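Local coordinates for protein transcriptional repressor, TetR family (Thermus thermophilus, PDB 3ANP) that represses transcription of genes for fatty acid degradation as a TetR-family repressor and binds lauroyl-CoA, at the interface of chains A and B. Sequence-based numbering; all coordinates share one arbitrary frame. Chains: chain A/B, Transcriptional repressor, TetR family.

Contact 1 and contact 2 are neighbouring patches of one two-fold symmetric interface between chains A and B, the centres of their C-alpha atoms lying about 9 Å apart. They share A:Leu189 and B:Leu188, both in helix 178-191, whose last turn serves both contacts, while contact 2 also takes in B:Lys184 one turn earlier. Contact 1 is mainly backbone pairing where this helix runs out; contact 2 adds helix 151-172 (151-171 in chain B) and is mainly leucine packing with one polar flank. Pairing through the two C-terminal helices of each chain is the usual dimer mode of TetR-family repressors, so the interface is probably the biological one.

Contact 1: the interface of chains A and B. Residues chain A 188-190, 192; chain B 188, 192-194.
The flat groups that meet across the chains are peptides: the carbonyls of A:Leu189 and A:Leu190 face the N-H groups of B:Met193 and B:Leu194. A:Leu189 O takes a hydrogen bond from the backbone N of B:Met193 at 2.9 Å, and the donor lies in the carbonyl plane. That bond is bent, 137° at the hydrogen, and the same N-H also makes a weak bond to A:Leu190 O. B:Met193 CG lies over one face of the A:Leu189 carbonyl and B:Gly192 CA over the opposite face, each 3.3 Å from A:Leu189 O. The neighbouring bond is straighter: B:Leu194 N reaches A:Leu190 O at 3.1 Å with 164° at the hydrogen, the donor sitting almost in line with the carbonyl. Two successive carbonyls at the end of a helix, where the helix itself supplies fewer partners, are thus met by the other chain.

Side chains pack beside this pairing. The two methyls of A:Leu189 part between B:Leu188 and B:Met193, a selenomethionine: CD1 meets B:Leu188 CB at 3.8 Å, while CD2 reaches the selenium, SE, of B:Met193 at 4.0 Å. A chi1 of -158° sets CG of A:Leu189 opposite the backbone N and beside the carbonyl carbon, and chi2 then turns one methyl to each partner. A:Leu190 and B:Leu194 cross obliquely, CD1 of the former lying 3.9 Å from CG of the latter. The two glycines also touch, A:Gly192 CA standing 3.6 Å from B:Gly192 CA; both have positive phi, a conformation readily taken by glycine.

In the fold, chain A contributes the last turn of helix 178-191 and A:Gly192 just after it; chain B contributes B:Leu188 from the same helix and residues 192-194 beyond it, near the two-fold axis.

Contact 2: the interface of chains A and B. Residues chain A 157, 161, 189; chain B 157, 161, 164, 184, 188-189.
A:Leu161 and B:Leu161 meet through their CD2 methyls at 3.5 Å, the side chains crossing at about a right angle. The B:Leu161 methyl also touches the branch carbon of its counterpart, lying 3.6 Å from A:Leu161 CG. In both leucines CG is anti to the carbonyl carbon, and the similar chi1 values (-84° in A:Leu161 and -72° in B:Leu161), with similar extended chi2, match the use of CD2 on both sides. On another flank of that methyl, A:Thr157 CG2 stands 3.9 Å from B:Leu161 CD2. One methyl of chain B is therefore packed against two residues of chain A that are four positions apart on one helix.

The threonine serves two kinds of contact. While its methyl faces the leucine, its hydroxyl turns to B:Lys184, whose side-chain amine nitrogen NZ donates a hydrogen bond to A:Thr157 OG1 at 3.0 Å. The two side chains run past each other in opposite directions, and bends at chi2 and chi3 of the lysine help bring its end to the hydroxyl. Water 1 bridges the same pair, 3.1 Å from A:Thr157 OG1 and 3.2 Å from B:Lys184 NZ, so direct and water-mediated links reinforce one another at this polar margin.

Farther out, A:Leu189 extends the apolar patch beyond its contact with B:Leu188: its CD1 lies 4.1 Å from B:Leu189 CD1, again with side chains nearly perpendicular. B:Thr157 and B:Leu164 approach A:Leu161 more distantly, at the periphery. The first-shell groups are positioned by helix 151-172 of chain A (151-171 in chain B), carrying the threonine and central leucine, and helix 178-191, carrying the lysine and outer leucines. Together they join the two chains by apolar packing with a polar edge, probably stabilising the dimer that pairs the DNA-binding domains.

Contact 1: the interface of chains A and B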
# COMPACT_ATOMS: atom_id res chain seq x y z
N LEU A 188 -14.63 2.88 5.67
CA LEU A 188 -14.85 2.78 4.23
C LEU A 188 -14.91 1.35 3.74
O LEU A 188 -15.84 1.00 3.00
CB LEU A 188 -13.78 3.56 3.45
CG LEU A 188 -13.93 5.08 3.46
CD1 LEU A 188 -12.92 5.69 2.49
CD2 LEU A 188 -15.36 5.46 3.03
N LEU A 189 -13.97 0.50 4.14
CA LEU A 189 -14.01 -0.88 3.67
C LEU A 189 -15.12 -1.69 4.33
O LEU A 189 -15.76 -2.52 3.69
CB LEU A 189 -12.67 -1.59 3.88
CG LEU A 189 -12.49 -2.79 2.95
CD1 LEU A 189 -12.12 -2.27 1.55
CD2 LEU A 189 -11.38 -3.73 3.46
N LEU A 190 -15.35 -1.46 5.62
CA LEU A 190 -16.39 -2.22 6.30
C LEU A 190 -17.80 -1.81 5.86
O LEU A 190 -18.62 -2.67 5.50
CB LEU A 190 -16.26 -2.05 7.82
CG LEU A 190 -17.20 -2.85 8.73
CD1 LEU A 190 -16.92 -4.33 8.58
CD2 LEU A 190 -17.00 -2.44 10.19
N GLY A 192 -18.50 0.79 3.39
CA GLY A 192 -18.57 1.21 2.00
C GLY A 192 -18.87 2.70 1.90
O GLY A 192 -19.24 3.34 2.90
N LEU B 188 -15.74 -3.77 -2.83
CA LEU B 188 -15.57 -3.60 -1.39
C LEU B 188 -15.60 -2.15 -0.92
O LEU B 188 -16.25 -1.82 0.08
CB LEU B 188 -14.28 -4.27 -0.92
CG LEU B 188 -14.20 -5.80 -1.04
CD1 LEU B 188 -12.89 -6.27 -0.43
CD2 LEU B 188 -15.37 -6.47 -0.34
N GLY B 192 -18.93 -1.96 0.55
CA GLY B 192 -18.58 -2.36 1.90
C GLY B 192 -18.63 -3.86 2.06
O GLY B 192 -19.22 -4.58 1.23
N MSE B 193 -18.00 -4.34 3.13
CA MSE B 193 -17.96 -5.75 3.44
C MSE B 193 -19.28 -6.21 4.06
O MSE B 193 -19.66 -7.36 3.89
CB MSE B 193 -16.81 -6.03 4.41
CG MSE B 193 -15.45 -5.78 3.78
SE MSE B 193 -14.06 -6.23 5.05
CE MSE B 193 -14.95 -7.71 5.91
N LEU B 194 -19.97 -5.31 4.75
CA LEU B 194 -21.24 -5.63 5.39
C LEU B 194 -22.32 -5.78 4.31
O LEU B 194 -22.33 -5.04 3.34
CB LEU B 194 -21.64 -4.52 6.36
CG LEU B 194 -20.73 -4.34 7.59
CD1 LEU B 194 -21.14 -3.09 8.37
CD2 LEU B 194 -20.82 -5.57 8.47

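Contact 2: the interface of chains A and B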
# COMPACT_ATOMS: atom_id res chain seq x y z
N THR A 157 -7.04 -7.15 2.26
CA THR A 157 -7.29 -5.81 1.75
C THR A 157 -7.22 -4.75 2.84
O THR A 157 -6.60 -3.69 2.65
CB THR A 157 -8.68 -5.74 1.04
OG1 THR A 157 -8.68 -6.60 -0.11
CG2 THR A 157 -8.98 -4.31 0.60
N LEU A 161 -4.32 -1.68 3.35
CA LEU A 161 -4.63 -0.27 3.57
C LEU A 161 -3.92 0.24 4.81
O LEU A 161 -3.42 1.36 4.81
CB LEU A 161 -6.13 -0.04 3.75
CG LEU A 161 -6.95 0.10 2.47
CD1 LEU A 161 -8.38 0.50 2.83
CD2 LEU A 161 -6.33 1.16 1.58
N LEU A 189 -13.97 0.50 4.14
CA LEU A 189 -14.01 -0.88 3.67
C LEU A 189 -15.12 -1.69 4.33
O LEU A 189 -15.76 -2.52 3.69
CB LEU A 189 -12.67 -1.59 3.88
CG LEU A 189 -12.49 -2.79 2.95
CD1 LEU A 189 -12.12 -2.27 1.55
CD2 LEU A 189 -11.38 -3.73 3.46
N THR B 157 -8.54 6.89 -1.71
CA THR B 157 -8.43 5.58 -1.07
C THR B 157 -8.64 4.46 -2.11
O THR B 157 -8.00 3.40 -2.02
CB THR B 157 -9.46 5.41 0.08
OG1 THR B 157 -9.18 6.37 1.11
CG2 THR B 157 -9.36 4.00 0.67
N LEU B 161 -5.86 1.51 -3.32
CA LEU B 161 -6.09 0.07 -3.48
C LEU B 161 -5.59 -0.37 -4.86
O LEU B 161 -5.03 -1.45 -5.01
CB LEU B 161 -7.59 -0.27 -3.31
CG LEU B 161 -8.10 -0.16 -1.86
CD1 LEU B 161 -9.58 -0.49 -1.79
CD2 LEU B 161 -7.31 -1.09 -0.95
N LEU B 164 -1.76 -0.54 -4.53
CA LEU B 164 -1.35 -1.72 -3.78
C LEU B 164 -1.50 -2.98 -4.66
O LEU B 164 -0.57 -3.78 -4.78
CB LEU B 164 -2.20 -1.82 -2.50
CG LEU B 164 -1.83 -0.78 -1.43
CD1 LEU B 164 -2.98 -0.54 -0.42
CD2 LEU B 164 -0.58 -1.27 -0.70
N LYS B 184 -12.75 -6.31 -7.39
CA LYS B 184 -12.91 -6.62 -5.97
C LYS B 184 -12.69 -5.34 -5.15
O LYS B 184 -13.46 -5.03 -4.25
CB LYS B 184 -11.90 -7.68 -5.52
CG LYS B 184 -11.93 -7.95 -4.02
CD LYS B 184 -10.53 -8.05 -3.44
CE LYS B 184 -9.84 -6.72 -3.38
NZ LYS B 184 -8.36 -6.84 -3.12
N LEU B 188 -15.74 -3.77 -2.83
CA LEU B 188 -15.57 -3.60 -1.39
C LEU B 188 -15.60 -2.15 -0.92
O LEU B 188 -16.25 -1.82 0.08
CB LEU B 188 -14.28 -4.27 -0.92
CG LEU B 188 -14.20 -5.80 -1.04
CD1 LEU B 188 -12.89 -6.27 -0.43
CD2 LEU B 188 -15.37 -6.47 -0.34
N LEU B 189 -14.91 -1.26 -1.62
CA LEU B 189 -14.92 0.11 -1.15
C LEU B 189 -16.26 0.79 -1.43
O LEU B 189 -16.75 1.57 -0.60
CB LEU B 189 -13.79 0.92 -1.78
CG LEU B 189 -13.43 2.13 -0.92
CD1 LEU B 189 -12.72 1.63 0.36
CD2 LEU B 189 -12.53 3.08 -1.69
O HOH W 1 -6.75 -8.75 -1.19